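PDB 3CX3: lipoprotein from Streptococcus pneumoniae, which binds zinc and, as a lipoprotein related to the solute-binding components of ABC transporters, probably delivers the ion for uptake into the cell. Local coordinates for the zinc ion site. Sequence-based numbering; all coordinates share one arbitrary frame.

The zinc ion site. Residues 44, 118, 120, 122, 184, 186, 204, 206, 233, 259. With ZN (zinc ion), chain B.
Three imidazoles and one carboxylate, drawn from well-separated stretches of the chain, close round the zinc ion in a near-tetrahedral shell. His44, His120 and His184 all present NE2, the ring nitrogen at the tip; His44 NE2 stands 2.0 Å from ZN. Glu259 reaches in on a chain extended beyond CG. Glu259 OE2 bonds ZN at 2.1 Å. Its partner OE1 stays well back, so the carboxylate binds essentially through one oxygen. The shell is uneven: Glu259 OE2 and His184 NE2 are squeezed to 90° at the metal, whereas His44 NE2 and Glu259 OE2 spread to 121°.

Second-shell acids help to set the rotation of two rings. Asp118 OD1 accepts hydrogen bonds from both the backbone N and, at 2.9 Å, ND1 of His120; the oxygen lies in the ring plane, but the ring nitrogen meets it from above the carboxylate plane. Glu233 OE2 accepts a longer hydrogen bond from His184 ND1, 3.2 Å, again in the ring plane and nearly along the C-O axis. Both acids would favour NE2 as the metal-binding nitrogen and may make the imidazoles stronger donors.

His184 holds CG in the crowded position between backbone N and carbonyl carbon (chi1 80°), its ring sandwiched between Pro206 CG and Ala186 CB. Ala186 CA also caps the His120 ring.

Mostly loop-borne, the ligands meet in the cleft between the two lobes. His44, ahead of helix 50-58, and His120, just before 3-10 helix 121-123, come from the N-terminal lobe. His184, the one-residue strand 184-184 just after strand 180-182, and Glu259, beyond strand 252-254, come from the C-terminal lobe, so the ion bridges both halves, as is usual in this family; helix 147-173 probably forms the long linking helix.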
loop_
_atom_site.group_PDB
_atom_site.type_symbol
_atom_site.label_atom_id
_atom_site.label_comp_id
_atom_site.label_asym_id
_atom_site.label_seq_id
_atom_site.Cartn_x
_atom_site.Cartn_y
_atom_site.Cartn_z
ATOM N N HIS A 44 -2.839 -8.098 -5.273
ATOM C CA HIS A 44 -1.892 -9.212 -5.323
ATOM C C HIS A 44 -2.262 -10.293 -6.369
ATOM O O HIS A 44 -1.399 -10.793 -7.095
ATOM C CB HIS A 44 -1.745 -9.831 -3.925
ATOM C CG HIS A 44 -1.029 -8.954 -2.933
ATOM N ND1 HIS A 44 0.344 -8.938 -2.797
ATOM C CD2 HIS A 44 -1.498 -8.085 -2.008
ATOM C CE1 HIS A 44 0.689 -8.084 -1.851
ATOM N NE2 HIS A 44 -0.411 -7.549 -1.359
ATOM N N ASP A 118 9.465 -7.525 -0.984
ATOM C CA ASP A 118 8.298 -6.970 -0.322
ATOM C C ASP A 118 7.970 -5.593 -0.900
ATOM O O ASP A 118 8.754 -4.656 -0.763
ATOM C CB ASP A 118 8.481 -6.919 1.205
ATOM C CG ASP A 118 7.223 -6.427 1.933
ATOM O OD1 ASP A 118 6.292 -5.944 1.284
ATOM O OD2 ASP A 118 7.145 -6.507 3.165
ATOM N N HIS A 120 5.594 -3.472 0.002
ATOM C CA HIS A 120 4.558 -2.850 0.860
ATOM C C HIS A 120 5.008 -1.557 1.497
ATOM O O HIS A 120 4.547 -1.133 2.567
ATOM C CB HIS A 120 4.151 -3.796 1.951
ATOM C CG HIS A 120 3.121 -4.783 1.545
ATOM N ND1 HIS A 120 3.436 -6.096 1.259
ATOM C CD2 HIS A 120 1.765 -4.677 1.437
ATOM C CE1 HIS A 120 2.315 -6.755 0.981
ATOM N NE2 HIS A 120 1.287 -5.915 1.076
ATOM N N TRP A 122 4.327 1.628 0.845
ATOM C CA TRP A 122 3.454 2.765 1.063
ATOM C C TRP A 122 3.021 3.011 2.510
ATOM O O TRP A 122 2.557 4.104 2.831
ATOM C CB TRP A 122 2.239 2.665 0.134
ATOM C CG TRP A 122 1.368 1.447 0.332
ATOM C CD1 TRP A 122 0.297 1.353 1.142
ATOM C CD2 TRP A 122 1.486 0.170 -0.330
ATOM N NE1 TRP A 122 -0.270 0.099 1.060
ATOM C CE2 TRP A 122 0.433 -0.648 0.154
ATOM C CE3 TRP A 122 2.374 -0.358 -1.282
ATOM C CZ2 TRP A 122 0.239 -1.973 -0.278
ATOM C CZ3 TRP A 122 2.191 -1.683 -1.717
ATOM C CH2 TRP A 122 1.125 -2.472 -1.214
ATOM N N HIS A 184 -2.248 -10.561 6.406
ATOM C CA HIS A 184 -1.085 -10.950 5.595
ATOM C C HIS A 184 0.144 -10.098 5.863
ATOM O O HIS A 184 0.076 -9.153 6.634
ATOM C CB HIS A 184 -1.423 -11.070 4.120
ATOM C CG HIS A 184 -1.468 -9.776 3.370
ATOM N ND1 HIS A 184 -2.539 -8.902 3.444
ATOM C CD2 HIS A 184 -0.613 -9.253 2.456
ATOM C CE1 HIS A 184 -2.318 -7.881 2.634
ATOM N NE2 HIS A 184 -1.155 -8.064 2.030
ATOM N N ALA A 186 1.937 -7.392 5.421
ATOM C CA ALA A 186 1.912 -6.085 4.809
ATOM C C ALA A 186 2.666 -4.967 5.546
ATOM O O ALA A 186 3.057 -3.988 4.937
ATOM C CB ALA A 186 0.475 -5.669 4.542
ATOM N N ILE A 204 3.749 -12.290 1.660
ATOM C CA ILE A 204 3.511 -10.917 1.160
ATOM C C ILE A 204 2.164 -10.753 0.436
ATOM O O ILE A 204 1.588 -9.672 0.445
ATOM C CB ILE A 204 4.709 -10.269 0.373
ATOM C CG1 ILE A 204 4.457 -10.230 -1.139
ATOM C CG2 ILE A 204 6.052 -10.883 0.786
ATOM C CD1 ILE A 204 5.247 -11.249 -1.963
ATOM N N PRO A 206 -1.902 -12.296 0.081
ATOM C CA PRO A 206 -2.901 -12.991 0.889
ATOM C C PRO A 206 -3.152 -14.434 0.480
ATOM O O PRO A 206 -3.666 -15.215 1.280
ATOM C CB PRO A 206 -4.171 -12.170 0.643
ATOM C CG PRO A 206 -3.673 -10.820 0.300
ATOM C CD PRO A 206 -2.489 -11.099 -0.554
ATOM N N GLU A 233 -8.410 -7.810 8.313
ATOM C CA GLU A 233 -9.044 -6.767 7.517
ATOM C C GLU A 233 -10.538 -7.066 7.409
ATOM O O GLU A 233 -11.039 -8.035 7.984
ATOM C CB GLU A 233 -8.443 -6.705 6.114
ATOM C CG GLU A 233 -6.922 -6.734 6.044
ATOM C CD GLU A 233 -6.431 -7.596 4.889
ATOM O OE1 GLU A 233 -7.296 -8.128 4.156
ATOM O OE2 GLU A 233 -5.198 -7.756 4.711
ATOM N N GLU A 259 -4.813 -1.547 0.721
ATOM C CA GLU A 259 -4.862 -2.163 -0.588
ATOM C C GLU A 259 -6.211 -1.962 -1.284
ATOM O O GLU A 259 -6.263 -1.746 -2.498
ATOM C CB GLU A 259 -4.501 -3.633 -0.461
ATOM C CG GLU A 259 -3.010 -3.876 -0.290
ATOM C CD GLU A 259 -2.734 -5.225 0.293
ATOM O OE1 GLU A 259 -3.503 -6.158 0.000
ATOM O OE2 GLU A 259 -1.768 -5.349 1.072
HETATM ZN ZN ZN B . -0.438 -6.841 0.507
#